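Local coordinates for protein BA42 (Bizionia argentinensis, PDB 4OA3) that is of unknown function but binds two calcium ions and consists of a stand-alone TPM domain, at residues N27-I32 and K127-K132. Sequence-based numbering, arbitrary orientation.
Sequences NTSGEI and KYFPWK. With CA (calcium ion), chain C; CA (calcium ion), chain B.
An ST turn at T28, in the loop leading into strand 31-37 of the TPM domain, meets the chain leaving helix 110-128, and the carbonyl of F129 joins the two. T28 OG1, anti to its own backbone N (chi1 -179°) and beside T28's carbonyl carbon, donates to F129 O at 2.7 Å, in the F129 carbonyl plane and on a lone pair. The same hydroxyl closes the turn by accepting from G30 N at 2.9 Å with a nearly straight N-H...O angle of 167°. A second donor, S29 N, reaches F129 O at 3.0 Å from 43° out of that plane, so two bonds grip one oxygen from different directions. An alanine in place of T28 would probably leave G30 N without its acceptor and F129 O with S29 N alone of these two donors, loosening the turn just ahead of E31. That residue bridges the two calcium ions, E31 OE1 binding one at 2.4 Å and E31 OE2 the other at 2.3 Å; D135 and I136 complete the protein ligands of the OE2-bound ion. One water on this ion lies within hydrogen-bonding distance of T28 O and G30 O, which ties the turn to the metal site. Further waters join the segments: one donates to N27 O and accepts from W131 N, another donates to P130 O and hydrogen-bonds S29 OG. S29 OG also packs against F129 CB at 3.4 Å. W131 CB sits 3.7 Å from T28 N, and the indole edge meets T28 O in the ring plane, with CD1 3.8 Å from that oxygen.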
loop_
_atom_site.group_PDB
_atom_site.type_symbol
_atom_site.label_atom_id
_atom_site.label_comp_id
_atom_site.label_asym_id
_atom_site.label_seq_id
_atom_site.Cartn_x
_atom_site.Cartn_y
_atom_site.Cartn_z
ATOM N N ASN A 27 -4.824 13.179 -1.243
ATOM C CA ASN A 27 -6.162 13.026 -0.645
ATOM C C ASN A 27 -6.108 12.741 0.835
ATOM O O ASN A 27 -7.120 12.875 1.539
ATOM C CB ASN A 27 -6.895 11.863 -1.307
ATOM C CG ASN A 27 -7.216 12.108 -2.745
ATOM O OD1 ASN A 27 -7.484 13.242 -3.157
ATOM N ND2 ASN A 27 -7.314 11.046 -3.529
ATOM N N THR A 28 -4.953 12.346 1.326
ATOM C CA THR A 28 -4.800 11.980 2.738
ATOM C C THR A 28 -3.412 12.325 3.239
ATOM O O THR A 28 -2.500 12.456 2.426
ATOM C CB THR A 28 -5.010 10.449 2.889
ATOM O OG1 THR A 28 -4.901 10.070 4.260
ATOM C CG2 THR A 28 -3.999 9.626 2.049
ATOM N N SER A 29 -3.260 12.452 4.564
ATOM C CA SER A 29 -1.950 12.591 5.187
ATOM C C SER A 29 -1.319 11.185 5.344
ATOM O O SER A 29 -0.144 11.084 5.699
ATOM C CB SER A 29 -2.029 13.259 6.545
ATOM O OG SER A 29 -2.664 12.417 7.484
ATOM N N GLY A 30 -2.068 10.118 5.061
ATOM C CA GLY A 30 -1.517 8.774 5.071
ATOM C C GLY A 30 -0.458 8.594 3.991
ATOM O O GLY A 30 -0.414 9.331 2.996
ATOM N N GLU A 31 0.449 7.660 4.243
ATOM C CA GLU A 31 1.561 7.392 3.339
ATOM C C GLU A 31 1.499 5.972 2.865
ATOM O O GLU A 31 1.262 5.079 3.682
ATOM C CB GLU A 31 2.858 7.656 4.046
ATOM C CG GLU A 31 3.074 9.128 4.405
ATOM C CD GLU A 31 3.736 9.965 3.333
ATOM O OE1 GLU A 31 4.511 9.388 2.527
ATOM O OE2 GLU A 31 3.481 11.198 3.273
ATOM N N ILE A 32 1.662 5.746 1.575
ATOM C CA ILE A 32 1.496 4.422 0.978
ATOM C C ILE A 32 2.747 3.943 0.288
ATOM O O ILE A 32 3.353 4.686 -0.456
ATOM C CB ILE A 32 0.318 4.435 -0.046
ATOM C CG1 ILE A 32 -0.988 4.821 0.633
ATOM C CG2 ILE A 32 0.206 3.073 -0.762
ATOM C CD1 ILE A 32 -2.023 5.324 -0.302
ATOM N N LYS A 127 -10.724 9.496 5.061
ATOM C CA LYS A 127 -11.832 9.561 6.004
ATOM C C LYS A 127 -11.356 9.892 7.389
ATOM O O LYS A 127 -11.983 10.675 8.096
ATOM C CB LYS A 127 -12.622 8.251 5.989
ATOM C CG LYS A 127 -13.754 8.213 6.985
ATOM C CD LYS A 127 -14.745 7.153 6.631
ATOM C CE LYS A 127 -15.699 6.963 7.797
ATOM N NZ LYS A 127 -16.866 6.132 7.394
ATOM N N TYR A 128 -10.230 9.287 7.798
ATOM C CA TYR A 128 -9.654 9.468 9.121
ATOM C C TYR A 128 -8.437 10.381 9.195
ATOM O O TYR A 128 -8.090 10.846 10.280
ATOM C CB TYR A 128 -9.244 8.085 9.650
ATOM C CG TYR A 128 -10.431 7.160 9.814
ATOM C CD1 TYR A 128 -11.139 7.116 11.004
ATOM C CD2 TYR A 128 -10.814 6.299 8.796
ATOM C CE1 TYR A 128 -12.263 6.309 11.145
ATOM C CE2 TYR A 128 -11.940 5.483 8.921
ATOM C CZ TYR A 128 -12.630 5.455 10.121
ATOM O OH TYR A 128 -13.743 4.663 10.289
ATOM N N PHE A 129 -7.771 10.622 8.065
ATOM C CA PHE A 129 -6.506 11.346 8.004
ATOM C C PHE A 129 -6.554 12.304 6.839
ATOM O O PHE A 129 -5.993 12.058 5.762
ATOM C CB PHE A 129 -5.334 10.345 7.838
ATOM C CG PHE A 129 -5.199 9.420 9.012
ATOM C CD1 PHE A 129 -4.702 9.881 10.220
ATOM C CD2 PHE A 129 -5.625 8.105 8.931
ATOM C CE1 PHE A 129 -4.665 9.049 11.336
ATOM C CE2 PHE A 129 -5.557 7.263 10.042
ATOM C CZ PHE A 129 -5.111 7.748 11.235
ATOM N N PRO A 130 -7.286 13.414 6.995
ATOM C CA PRO A 130 -7.378 14.358 5.882
ATOM C C PRO A 130 -6.058 15.017 5.505
ATOM O O PRO A 130 -5.206 15.225 6.335
ATOM C CB PRO A 130 -8.430 15.376 6.355
ATOM C CG PRO A 130 -8.430 15.293 7.807
ATOM C CD PRO A 130 -8.047 13.877 8.177
ATOM N N TRP A 131 -5.879 15.262 4.215
ATOM C CA TRP A 131 -4.708 15.961 3.713
ATOM C C TRP A 131 -4.717 17.399 4.245
ATOM O O TRP A 131 -5.789 18.011 4.349
ATOM C CB TRP A 131 -4.722 15.963 2.190
ATOM C CG TRP A 131 -3.553 16.638 1.553
ATOM C CD1 TRP A 131 -2.364 16.077 1.204
ATOM C CD2 TRP A 131 -3.491 18.010 1.144
ATOM N NE1 TRP A 131 -1.539 17.028 0.644
ATOM C CE2 TRP A 131 -2.202 18.231 0.617
ATOM C CE3 TRP A 131 -4.397 19.082 1.189
ATOM C CZ2 TRP A 131 -1.813 19.467 0.091
ATOM C CZ3 TRP A 131 -3.989 20.320 0.721
ATOM C CH2 TRP A 131 -2.734 20.486 0.124
ATOM N N LYS A 132 -3.539 17.893 4.625
ATOM C CA LYS A 132 -3.347 19.245 5.155
ATOM C C LYS A 132 -2.405 19.992 4.232
ATOM O O LYS A 132 -1.513 19.394 3.631
ATOM C CB LYS A 132 -2.736 19.201 6.550
ATOM C CG LYS A 132 -3.498 18.364 7.559
ATOM C CD LYS A 132 -4.888 18.880 7.839
ATOM C CE LYS A 132 -5.550 18.163 8.997
ATOM N NZ LYS A 132 -4.848 18.392 10.292
HETATM CA CA CA C . 2.211 13.146 3.079
HETATM CA CA CA B . 4.988 9.026 0.234
HETATM O O HOH W 1 -8.328 14.892 2.599
HETATM O O HOH W 2 0.261 11.921 2.482
HETATM O O HOH W 3 -4.221 14.244 8.646
HETATM O O HOH W 4 1.869 12.726 5.465
HETATM O O HOH W 5 5.089 6.637 0.437
HETATM O O HOH W 6 2.922 12.889 0.715
#